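Acyl-coenzyme A thioesterase PaaI (Escherichia coli, PDB 2FS2) hydrolyses phenylacetyl-CoA thioesters, preferring those with a hydroxylated ring, as a homotetrameric thioesterase in the phenylacetate degradation pathway. Local coordinates at residues B[27-37]-B[64-72]; B[102-113]-B[125-133]. All coordinates share one frame; numbering follows the deposited sequence.

Overall arrangement
Both interactions belong to one hot dog fold and reach the same antiparallel sheet. Interaction 1 lays the C-terminal end of helix 54-70 against the hairpin of strands 26-31 and 34-40. Interaction 2 pairs strands 108-116 and 122-132 further along that sheet. Their centres lie about 12 Å apart. Tyr111 links them: its OH probably hydrogen-bonds Gln72 OE1 at 2.9 Å, and its ring atom CZ packs 3.5 Å from Cys69 CB. The helix is thus touched by both hairpins. Interaction 2 also meets a second subunit and two sulfate ions, probably from the crystallisation liquor, whereas no other subunit of the tetramer touches interaction 1.

Interaction 1 (B[27-37]-B[64-72]); sequences IISMDEGFAVV and AFAYACNSQ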
loop_
_atom_site.group_PDB
_atom_site.type_symbol
_atom_site.label_atom_id
_atom_site.label_comp_id
_atom_site.label_asym_id
_atom_site.label_seq_id
_atom_site.Cartn_x
_atom_site.Cartn_y
_atom_site.Cartn_z
ATOM N N ILE B 27 -10.937 21.398 13.212
ATOM C CA ILE B 27 -11.919 20.378 12.970
ATOM C C ILE B 27 -13.229 20.990 12.700
ATOM O O ILE B 27 -13.676 21.798 13.473
ATOM C CB ILE B 27 -12.135 19.471 14.148
ATOM C CG1 ILE B 27 -10.833 18.906 14.593
ATOM C CG2 ILE B 27 -13.012 18.297 13.711
ATOM C CD1 ILE B 27 -10.822 18.899 16.106
ATOM N N ILE B 28 -13.876 20.538 11.632
ATOM C CA ILE B 28 -15.168 21.093 11.184
ATOM C C ILE B 28 -16.290 20.089 11.164
ATOM O O ILE B 28 -17.441 20.474 11.105
ATOM C CB ILE B 28 -15.071 21.843 9.785
ATOM C CG1 ILE B 28 -14.801 20.862 8.644
ATOM C CG2 ILE B 28 -13.896 22.884 9.900
ATOM C CD1 ILE B 28 -14.922 21.569 7.157
ATOM N N SER B 29 -16.005 18.803 11.230
ATOM C CA SER B 29 -17.149 17.924 11.274
ATOM C C SER B 29 -16.764 16.594 11.968
ATOM O O SER B 29 -15.621 16.174 11.891
ATOM C CB SER B 29 -17.740 17.766 9.871
ATOM O OG SER B 29 -18.872 16.807 9.897
HETATM N N MSE B 30 -17.697 15.968 12.655
HETATM C CA MSE B 30 -17.389 14.793 13.526
HETATM C C MSE B 30 -18.604 13.918 13.653
HETATM O O MSE B 30 -19.709 14.366 13.914
HETATM C CB MSE B 30 -16.997 15.147 14.996
HETATM C CG MSE B 30 -15.690 15.791 15.242
HETATM SE SE MSE B 30 -14.128 14.627 14.561
HETATM C CE MSE B 30 -14.580 12.799 15.389
ATOM N N ASP B 31 -18.436 12.657 13.409
ATOM C CA ASP B 31 -19.501 11.728 13.702
ATOM C C ASP B 31 -18.816 10.420 14.068
ATOM O O ASP B 31 -17.615 10.317 13.984
ATOM C CB ASP B 31 -20.378 11.523 12.482
ATOM C CG ASP B 31 -21.774 11.059 12.814
ATOM O OD1 ASP B 31 -22.217 10.831 14.046
ATOM O OD2 ASP B 31 -22.534 10.888 11.830
ATOM N N GLU B 32 -19.555 9.383 14.436
ATOM C CA GLU B 32 -18.830 8.188 14.860
ATOM C C GLU B 32 -18.125 7.606 13.602
ATOM O O GLU B 32 -18.801 7.424 12.640
ATOM C CB GLU B 32 -19.876 7.202 15.268
ATOM C CG GLU B 32 -19.248 5.864 15.555
ATOM C CD GLU B 32 -20.261 4.906 16.236
ATOM O OE1 GLU B 32 -21.343 4.761 15.607
ATOM O OE2 GLU B 32 -19.984 4.351 17.395
ATOM N N GLY B 33 -16.823 7.348 13.612
ATOM C CA GLY B 33 -16.129 6.825 12.437
ATOM C C GLY B 33 -15.925 7.904 11.343
ATOM O O GLY B 33 -15.755 7.545 10.146
ATOM N N PHE B 34 -15.942 9.207 11.683
ATOM C CA PHE B 34 -16.027 10.187 10.611
ATOM C C PHE B 34 -15.467 11.480 11.122
ATOM O O PHE B 34 -15.946 11.944 12.192
ATOM C CB PHE B 34 -17.473 10.382 10.131
ATOM C CG PHE B 34 -17.629 11.443 9.039
ATOM C CD1 PHE B 34 -17.367 11.119 7.649
ATOM C CD2 PHE B 34 -18.047 12.748 9.364
ATOM C CE1 PHE B 34 -17.504 12.160 6.622
ATOM C CE2 PHE B 34 -18.158 13.760 8.348
ATOM C CZ PHE B 34 -17.907 13.461 6.950
ATOM N N ALA B 35 -14.587 12.129 10.335
ATOM C CA ALA B 35 -14.010 13.459 10.749
ATOM C C ALA B 35 -13.597 14.227 9.492
ATOM O O ALA B 35 -13.156 13.598 8.528
ATOM C CB ALA B 35 -12.740 13.245 11.637
ATOM N N VAL B 36 -13.677 15.551 9.521
ATOM C CA VAL B 36 -13.359 16.448 8.422
ATOM C C VAL B 36 -12.547 17.516 9.079
ATOM O O VAL B 36 -12.958 18.069 10.159
ATOM C CB VAL B 36 -14.612 17.066 7.734
ATOM C CG1 VAL B 36 -14.239 18.077 6.642
ATOM C CG2 VAL B 36 -15.502 16.062 7.105
ATOM N N VAL B 37 -11.366 17.791 8.539
ATOM C CA VAL B 37 -10.514 18.760 9.129
ATOM C C VAL B 37 -10.031 19.566 7.957
ATOM O O VAL B 37 -10.162 19.172 6.797
ATOM C CB VAL B 37 -9.300 18.122 9.956
ATOM C CG1 VAL B 37 -9.812 17.368 11.236
ATOM C CG2 VAL B 37 -8.447 17.101 9.020
ATOM N N ALA B 64 -6.948 13.724 10.248
ATOM C CA ALA B 64 -8.315 13.323 10.070
ATOM C C ALA B 64 -8.452 11.849 10.454
ATOM O O ALA B 64 -9.446 11.417 10.997
ATOM C CB ALA B 64 -8.796 13.506 8.529
ATOM N N PHE B 65 -7.458 11.069 10.087
ATOM C CA PHE B 65 -7.474 9.667 10.470
ATOM C C PHE B 65 -7.529 9.421 12.071
ATOM O O PHE B 65 -8.310 8.592 12.544
ATOM C CB PHE B 65 -6.211 9.071 9.842
ATOM C CG PHE B 65 -5.984 7.639 10.171
ATOM C CD1 PHE B 65 -7.017 6.745 10.204
ATOM C CD2 PHE B 65 -4.713 7.163 10.310
ATOM C CE1 PHE B 65 -6.790 5.346 10.548
ATOM C CE2 PHE B 65 -4.490 5.744 10.581
ATOM C CZ PHE B 65 -5.558 4.889 10.750
ATOM N N ALA B 66 -6.639 10.061 12.829
ATOM C CA ALA B 66 -6.607 9.958 14.288
ATOM C C ALA B 66 -7.983 10.362 14.823
ATOM O O ALA B 66 -8.532 9.665 15.692
ATOM C CB ALA B 66 -5.429 10.867 14.946
ATOM N N TYR B 67 -8.607 11.425 14.267
ATOM C CA TYR B 67 -9.905 11.848 14.807
ATOM C C TYR B 67 -10.997 10.827 14.540
ATOM O O TYR B 67 -11.741 10.453 15.445
ATOM C CB TYR B 67 -10.278 13.304 14.353
ATOM C CG TYR B 67 -9.415 14.261 15.149
ATOM C CD1 TYR B 67 -8.102 14.469 14.835
ATOM C CD2 TYR B 67 -9.893 14.838 16.313
ATOM C CE1 TYR B 67 -7.282 15.284 15.602
ATOM C CE2 TYR B 67 -9.101 15.689 17.102
ATOM C CZ TYR B 67 -7.786 15.921 16.736
ATOM O OH TYR B 67 -7.005 16.732 17.549
ATOM N N ALA B 68 -11.089 10.357 13.299
ATOM C CA ALA B 68 -12.103 9.440 12.938
ATOM C C ALA B 68 -11.923 8.117 13.752
ATOM O O ALA B 68 -12.902 7.578 14.244
ATOM C CB ALA B 68 -12.042 9.147 11.386
ATOM N N CYS B 69 -10.702 7.604 13.892
ATOM C CA CYS B 69 -10.585 6.320 14.541
ATOM C C CYS B 69 -10.540 6.392 16.082
ATOM O O CYS B 69 -10.484 5.336 16.767
ATOM C CB CYS B 69 -9.381 5.540 14.056
ATOM S SG CYS B 69 -7.769 6.016 14.626
ATOM N N ASN B 70 -10.552 7.608 16.609
ATOM C CA ASN B 70 -10.589 7.778 18.072
ATOM C C ASN B 70 -11.918 8.245 18.520
ATOM O O ASN B 70 -12.177 8.354 19.726
ATOM C CB ASN B 70 -9.455 8.684 18.557
ATOM C CG ASN B 70 -8.132 7.882 18.666
ATOM O OD1 ASN B 70 -7.942 7.126 19.611
ATOM N ND2 ASN B 70 -7.261 7.995 17.655
ATOM N N SER B 71 -12.805 8.420 17.566
ATOM C CA SER B 71 -14.081 9.081 17.790
ATOM C C SER B 71 -15.048 8.253 18.576
ATOM O O SER B 71 -15.991 8.831 19.052
ATOM C CB SER B 71 -14.775 9.381 16.461
ATOM O OG SER B 71 -15.134 8.177 15.846
ATOM N N GLN B 72 -14.864 6.914 18.608
ATOM C CA GLN B 72 -15.727 6.023 19.351
ATOM C C GLN B 72 -15.309 6.025 20.826
ATOM O O GLN B 72 -15.969 5.427 21.640
ATOM C CB GLN B 72 -15.724 4.557 18.798
ATOM C CG GLN B 72 -15.851 4.286 17.239
ATOM C CD GLN B 72 -14.527 4.713 16.349
ATOM O OE1 GLN B 72 -14.607 4.682 15.113
ATOM N NE2 GLN B 72 -13.380 5.137 17.003
#
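Ser71 OG is held by two hydrogen bonds. It accepts a nearly straight one from Gly33 N (2.9 Å, 167° at the hydrogen) and donates one to Ala68 O (2.8 Å). With chi1 at 67°, the hydroxyl sits between its own backbone N and carbonyl carbon, within reach of both partners. Gly33 lies in the type II turn from Asp31 to Phe34, so the bond ties this turn to the chain around the C-terminal part of helix 54-70. With an alanine here, Gly33 N would probably lose this acceptor and Ala68 O its hydroxyl donor, leaving the turn less firmly held. Glu32 and Gln72 cross at about a right angle beside the turn.

Much of the rest of the contact is apolar. Ala35 CB points at the helix and meets Tyr67 CB at 3.7 Å. Further along the strand, Val37 CG2 touches Ala64 CB at 3.6 Å. The small alanines are consistent with the close approach of the backbones: the axes of strand 34-37 and helix 64-70 come within 6.5 Å. Selenomethionine Met30 is bent at chi2 and chi3. Its CE is thereby brought to Ser71 CB (3.6 Å), with its SE beside Tyr67 CB. Ile27 crosses Tyr67 at about a right angle; its CG1 lies over one ring face, and its CD1 is 3.8 Å from Tyr67 CE2. The ring's hydroxyl hydrogen-bonds Asp17. Helix 2-15 adds Trp7 against Met30. The helix runs roughly antiparallel to strand 34-37. This is the hot dog fold, in which an antiparallel sheet wraps a long central helix.

Interaction 2 (B[102-113]-B[125-133]); sequences RHQGKQTGVYDI and LFRGKSHRI. With SO4 (sulfate ion), chain E; SO4 (sulfate ion), chain D.
Asp112 and Arg127 lie side by side and point the same way. Their carboxylate and guanidinium planes are only 7° apart, giving a two-pronged salt bridge. Arg127 NH2 reaches the syn lone pair of Asp112 OD2 at 2.6 Å, while NE faces OD1 at a distance so short that its exact value is doubtful. A bend at chi3 (-52°) turns the guanidinium alongside the acid. Arg102 comes differently: its NH1 meets Asp112 OD2 from above the carboxylate plane, at 3.0 Å.

At the other end of the hairpin, Gln104 and Arg132 approach from opposite directions and stack. The amide and guanidinium planes are 1° apart, and Gln104 NE2 sits over the guanidinium centre, 3.2 Å from Arg132 CZ. Gln104 NE2 donates within its own plane to Gly105 O (3.0 Å). Arg132 NH1 bonds Lys106 O at 3.3 Å. A water accepts from Arg132 NE and probably also bonds Gln104 OE1. Between these ends, antiparallel backbone hydrogen bonds such as Gly128 N to Tyr111 O (2.8 Å) hold the strands together.

At the turn 105-107, Gln107 N donates to a sulfate ion, which Thr108 OG1 also approaches. Arg127 and Asp112 of the second subunit form reciprocal salt bridges with this pair, and Glu114 of that subunit takes Arg102 NH2. These salt bridges make the network part of the subunit interface, where the carboxylates probably offset the charge of the gathered arginines.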
loop_
_atom_site.group_PDB
_atom_site.type_symbol
_atom_site.label_atom_id
_atom_site.label_comp_id
_atom_site.label_asym_id
_atom_site.label_seq_id
_atom_site.Cartn_x
_atom_site.Cartn_y
_atom_site.Cartn_z
ATOM N N ARG B 102 -14.210 2.431 6.897
ATOM C CA ARG B 102 -14.649 1.281 6.013
ATOM C C ARG B 102 -14.843 -0.015 6.810
ATOM O O ARG B 102 -15.660 -0.783 6.464
ATOM C CB ARG B 102 -13.517 0.977 5.032
ATOM C CG ARG B 102 -13.140 2.223 4.196
ATOM C CD ARG B 102 -14.319 2.874 3.443
ATOM N NE ARG B 102 -15.121 1.968 2.610
ATOM C CZ ARG B 102 -14.800 1.547 1.346
ATOM N NH1 ARG B 102 -13.679 1.867 0.775
ATOM N NH2 ARG B 102 -15.627 0.840 0.614
ATOM N N HIS B 103 -14.092 -0.233 7.877
ATOM C CA HIS B 103 -14.255 -1.343 8.774
ATOM C C HIS B 103 -13.753 -0.970 10.198
ATOM O O HIS B 103 -12.701 -0.370 10.368
ATOM C CB HIS B 103 -13.339 -2.460 8.267
ATOM C CG HIS B 103 -13.232 -3.620 9.210
ATOM N ND1 HIS B 103 -14.241 -4.534 9.341
ATOM C CD2 HIS B 103 -12.275 -3.983 10.096
ATOM C CE1 HIS B 103 -13.922 -5.413 10.283
ATOM N NE2 HIS B 103 -12.726 -5.114 10.741
ATOM N N GLN B 104 -14.457 -1.400 11.225
ATOM C CA GLN B 104 -13.952 -1.206 12.590
ATOM C C GLN B 104 -14.325 -2.488 13.359
ATOM O O GLN B 104 -15.464 -2.678 13.583
ATOM C CB GLN B 104 -14.581 0.025 13.205
ATOM C CG GLN B 104 -14.049 0.305 14.690
ATOM C CD GLN B 104 -12.552 0.517 14.781
ATOM O OE1 GLN B 104 -12.053 1.514 14.293
ATOM N NE2 GLN B 104 -11.839 -0.374 15.401
ATOM N N GLY B 105 -13.366 -3.375 13.657
ATOM C CA GLY B 105 -13.538 -4.528 14.527
ATOM C C GLY B 105 -13.325 -4.115 15.963
ATOM O O GLY B 105 -13.152 -2.903 16.270
ATOM N N LYS B 106 -13.296 -5.096 16.859
ATOM C CA LYS B 106 -12.984 -4.803 18.272
ATOM C C LYS B 106 -11.579 -4.275 18.485
ATOM O O LYS B 106 -11.352 -3.451 19.393
ATOM C CB LYS B 106 -13.253 -5.992 19.278
ATOM C CG LYS B 106 -14.771 -6.348 19.506
ATOM C CD LYS B 106 -15.654 -5.141 20.053
ATOM C CE LYS B 106 -17.000 -5.568 20.811
ATOM N NZ LYS B 106 -16.828 -5.732 22.334
ATOM N N GLN B 107 -10.637 -4.765 17.706
ATOM C CA GLN B 107 -9.245 -4.358 17.821
ATOM C C GLN B 107 -8.758 -3.511 16.642
ATOM O O GLN B 107 -8.003 -2.563 16.829
ATOM C CB GLN B 107 -8.321 -5.581 17.960
ATOM C CG GLN B 107 -8.654 -6.497 19.191
ATOM C CD GLN B 107 -8.323 -5.826 20.529
ATOM O OE1 GLN B 107 -9.031 -6.028 21.521
ATOM N NE2 GLN B 107 -7.259 -5.019 20.554
ATOM N N THR B 108 -9.148 -3.868 15.424
ATOM C CA THR B 108 -8.569 -3.143 14.267
ATOM C C THR B 108 -9.527 -2.469 13.347
ATOM O O THR B 108 -10.654 -2.890 13.212
ATOM C CB THR B 108 -7.695 -4.082 13.398
ATOM O OG1 THR B 108 -8.560 -5.039 12.769
ATOM C CG2 THR B 108 -6.726 -4.891 14.217
ATOM N N GLY B 109 -9.060 -1.446 12.616
ATOM C CA GLY B 109 -9.981 -0.785 11.717
ATOM C C GLY B 109 -9.338 -0.316 10.427
ATOM O O GLY B 109 -8.158 -0.194 10.385
ATOM N N VAL B 110 -10.135 -0.123 9.401
ATOM C CA VAL B 110 -9.692 0.520 8.171
ATOM C C VAL B 110 -10.465 1.864 7.902
ATOM O O VAL B 110 -11.679 1.895 7.980
ATOM C CB VAL B 110 -9.853 -0.411 6.935
ATOM C CG1 VAL B 110 -9.158 0.232 5.679
ATOM C CG2 VAL B 110 -9.138 -1.782 7.206
ATOM N N TYR B 111 -9.724 2.911 7.531
ATOM C CA TYR B 111 -10.297 4.293 7.373
ATOM C C TYR B 111 -9.722 4.833 6.078
ATOM O O TYR B 111 -8.514 4.703 5.842
ATOM C CB TYR B 111 -9.810 5.207 8.489
ATOM C CG TYR B 111 -10.550 4.874 9.830
ATOM C CD1 TYR B 111 -10.219 3.700 10.518
ATOM C CD2 TYR B 111 -11.609 5.660 10.294
ATOM C CE1 TYR B 111 -10.953 3.284 11.671
ATOM C CE2 TYR B 111 -12.390 5.268 11.470
ATOM C CZ TYR B 111 -11.982 4.099 12.152
ATOM O OH TYR B 111 -12.696 3.640 13.174
ATOM N N ASP B 112 -10.590 5.444 5.292
ATOM C CA ASP B 112 -10.231 6.053 4.013
ATOM C C ASP B 112 -10.266 7.543 4.260
ATOM O O ASP B 112 -11.252 8.019 4.811
ATOM C CB ASP B 112 -11.291 5.775 3.026
ATOM C CG ASP B 112 -11.054 4.447 2.303
ATOM O OD1 ASP B 112 -10.104 3.744 2.751
ATOM O OD2 ASP B 112 -11.694 4.025 1.285
ATOM N N ILE B 113 -9.256 8.245 3.755
ATOM C CA ILE B 113 -9.208 9.674 3.925
ATOM C C ILE B 113 -9.043 10.271 2.498
ATOM O O ILE B 113 -8.267 9.781 1.665
ATOM C CB ILE B 113 -7.987 10.116 4.788
ATOM C CG1 ILE B 113 -8.136 9.915 6.308
ATOM C CG2 ILE B 113 -7.623 11.620 4.515
ATOM C CD1 ILE B 113 -8.261 8.391 6.787
ATOM N N LEU B 125 -5.138 10.751 -1.576
ATOM C CA LEU B 125 -6.057 9.618 -1.157
ATOM C C LEU B 125 -5.203 8.826 -0.213
ATOM O O LEU B 125 -4.005 8.678 -0.432
ATOM C CB LEU B 125 -6.489 8.729 -2.360
ATOM C CG LEU B 125 -7.445 9.379 -3.340
ATOM C CD1 LEU B 125 -7.732 8.601 -4.575
ATOM C CD2 LEU B 125 -8.850 9.688 -2.687
ATOM N N PHE B 126 -5.759 8.409 0.915
ATOM C CA PHE B 126 -4.921 7.774 1.878
ATOM C C PHE B 126 -5.855 6.684 2.422
ATOM O O PHE B 126 -7.067 6.828 2.379
ATOM C CB PHE B 126 -4.663 8.851 2.883
ATOM C CG PHE B 126 -4.167 8.398 4.184
ATOM C CD1 PHE B 126 -2.851 8.757 4.591
ATOM C CD2 PHE B 126 -4.982 7.715 5.055
ATOM C CE1 PHE B 126 -2.355 8.364 5.857
ATOM C CE2 PHE B 126 -4.505 7.308 6.372
ATOM C CZ PHE B 126 -3.212 7.639 6.764
ATOM N N ARG B 127 -5.266 5.600 2.892
ATOM C CA ARG B 127 -6.044 4.534 3.478
ATOM C C ARG B 127 -5.194 4.095 4.646
ATOM O O ARG B 127 -4.003 3.868 4.555
ATOM C CB ARG B 127 -6.358 3.384 2.480
ATOM C CG ARG B 127 -6.939 2.136 3.227
ATOM C CD ARG B 127 -7.797 1.140 2.446
ATOM N NE ARG B 127 -8.888 1.821 1.741
ATOM C CZ ARG B 127 -9.397 1.409 0.624
ATOM N NH1 ARG B 127 -8.911 0.266 0.087
ATOM N NH2 ARG B 127 -10.393 2.093 0.065
ATOM N N GLY B 128 -5.811 4.022 5.812
ATOM C CA GLY B 128 -5.027 3.819 7.002
ATOM C C GLY B 128 -5.628 2.627 7.766
ATOM O O GLY B 128 -6.829 2.419 7.809
ATOM N N LYS B 129 -4.775 1.927 8.451
ATOM C CA LYS B 129 -5.253 0.809 9.207
ATOM C C LYS B 129 -4.959 1.152 10.681
ATOM O O LYS B 129 -3.882 1.574 10.987
ATOM C CB LYS B 129 -4.404 -0.345 8.815
ATOM C CG LYS B 129 -4.606 -1.591 9.719
ATOM C CD LYS B 129 -5.491 -2.667 9.043
ATOM C CE LYS B 129 -5.676 -3.942 9.908
ATOM N NZ LYS B 129 -4.457 -4.115 10.907
ATOM N N SER B 130 -5.902 0.956 11.581
ATOM C CA SER B 130 -5.666 1.360 12.991
ATOM C C SER B 130 -5.677 0.137 13.892
ATOM O O SER B 130 -6.284 -0.827 13.557
ATOM C CB SER B 130 -6.780 2.267 13.482
ATOM O OG SER B 130 -8.057 1.726 13.222
ATOM N N HIS B 131 -5.172 0.284 15.101
ATOM C CA HIS B 131 -5.031 -0.795 16.067
ATOM C C HIS B 131 -5.395 -0.142 17.432
ATOM O O HIS B 131 -4.852 0.890 17.768
ATOM C CB HIS B 131 -3.538 -1.255 16.032
ATOM C CG HIS B 131 -3.191 -2.300 17.021
ATOM N ND1 HIS B 131 -2.142 -2.153 17.912
ATOM C CD2 HIS B 131 -3.718 -3.531 17.250
ATOM C CE1 HIS B 131 -2.054 -3.248 18.656
ATOM N NE2 HIS B 131 -2.996 -4.101 18.271
ATOM N N ARG B 132 -6.357 -0.680 18.137
ATOM C CA ARG B 132 -6.637 -0.109 19.505
ATOM C C ARG B 132 -5.580 -0.548 20.492
ATOM O O ARG B 132 -5.081 -1.666 20.415
ATOM C CB ARG B 132 -8.059 -0.524 19.936
ATOM C CG ARG B 132 -9.028 0.084 18.909
ATOM C CD ARG B 132 -10.387 -0.256 19.098
ATOM N NE ARG B 132 -11.258 0.703 18.457
ATOM C CZ ARG B 132 -12.529 0.498 18.394
ATOM N NH1 ARG B 132 -12.982 -0.629 18.924
ATOM N NH2 ARG B 132 -13.342 1.369 17.757
ATOM N N ILE B 133 -5.187 0.326 21.379
ATOM C CA ILE B 133 -3.979 0.118 22.165
ATOM C C ILE B 133 -4.390 0.004 23.661
ATOM O O ILE B 133 -3.550 -0.129 24.537
ATOM C CB ILE B 133 -2.988 1.292 21.954
ATOM C CG1 ILE B 133 -3.681 2.639 22.129
ATOM C CG2 ILE B 133 -2.294 1.229 20.582
ATOM C CD1 ILE B 133 -2.747 3.742 22.736
HETATM S S SO4 E . -10.403 -7.300 15.058
HETATM O O1 SO4 E . -10.498 -8.754 15.223
HETATM O O2 SO4 E . -8.983 -7.015 15.253
HETATM O O3 SO4 E . -11.189 -6.556 16.016
HETATM O O4 SO4 E . -10.878 -6.803 13.749
HETATM S S SO4 D . -18.236 -5.284 8.440
HETATM O O1 SO4 D . -17.644 -6.306 9.296
HETATM O O2 SO4 D . -19.653 -5.238 8.894
HETATM O O3 SO4 D . -18.162 -5.522 6.967
HETATM O O4 SO4 D . -17.483 -4.082 8.861
HETATM O O HOH W 1 -8.894 0.246 15.456
HETATM O O HOH W 2 -10.422 2.572 16.624
#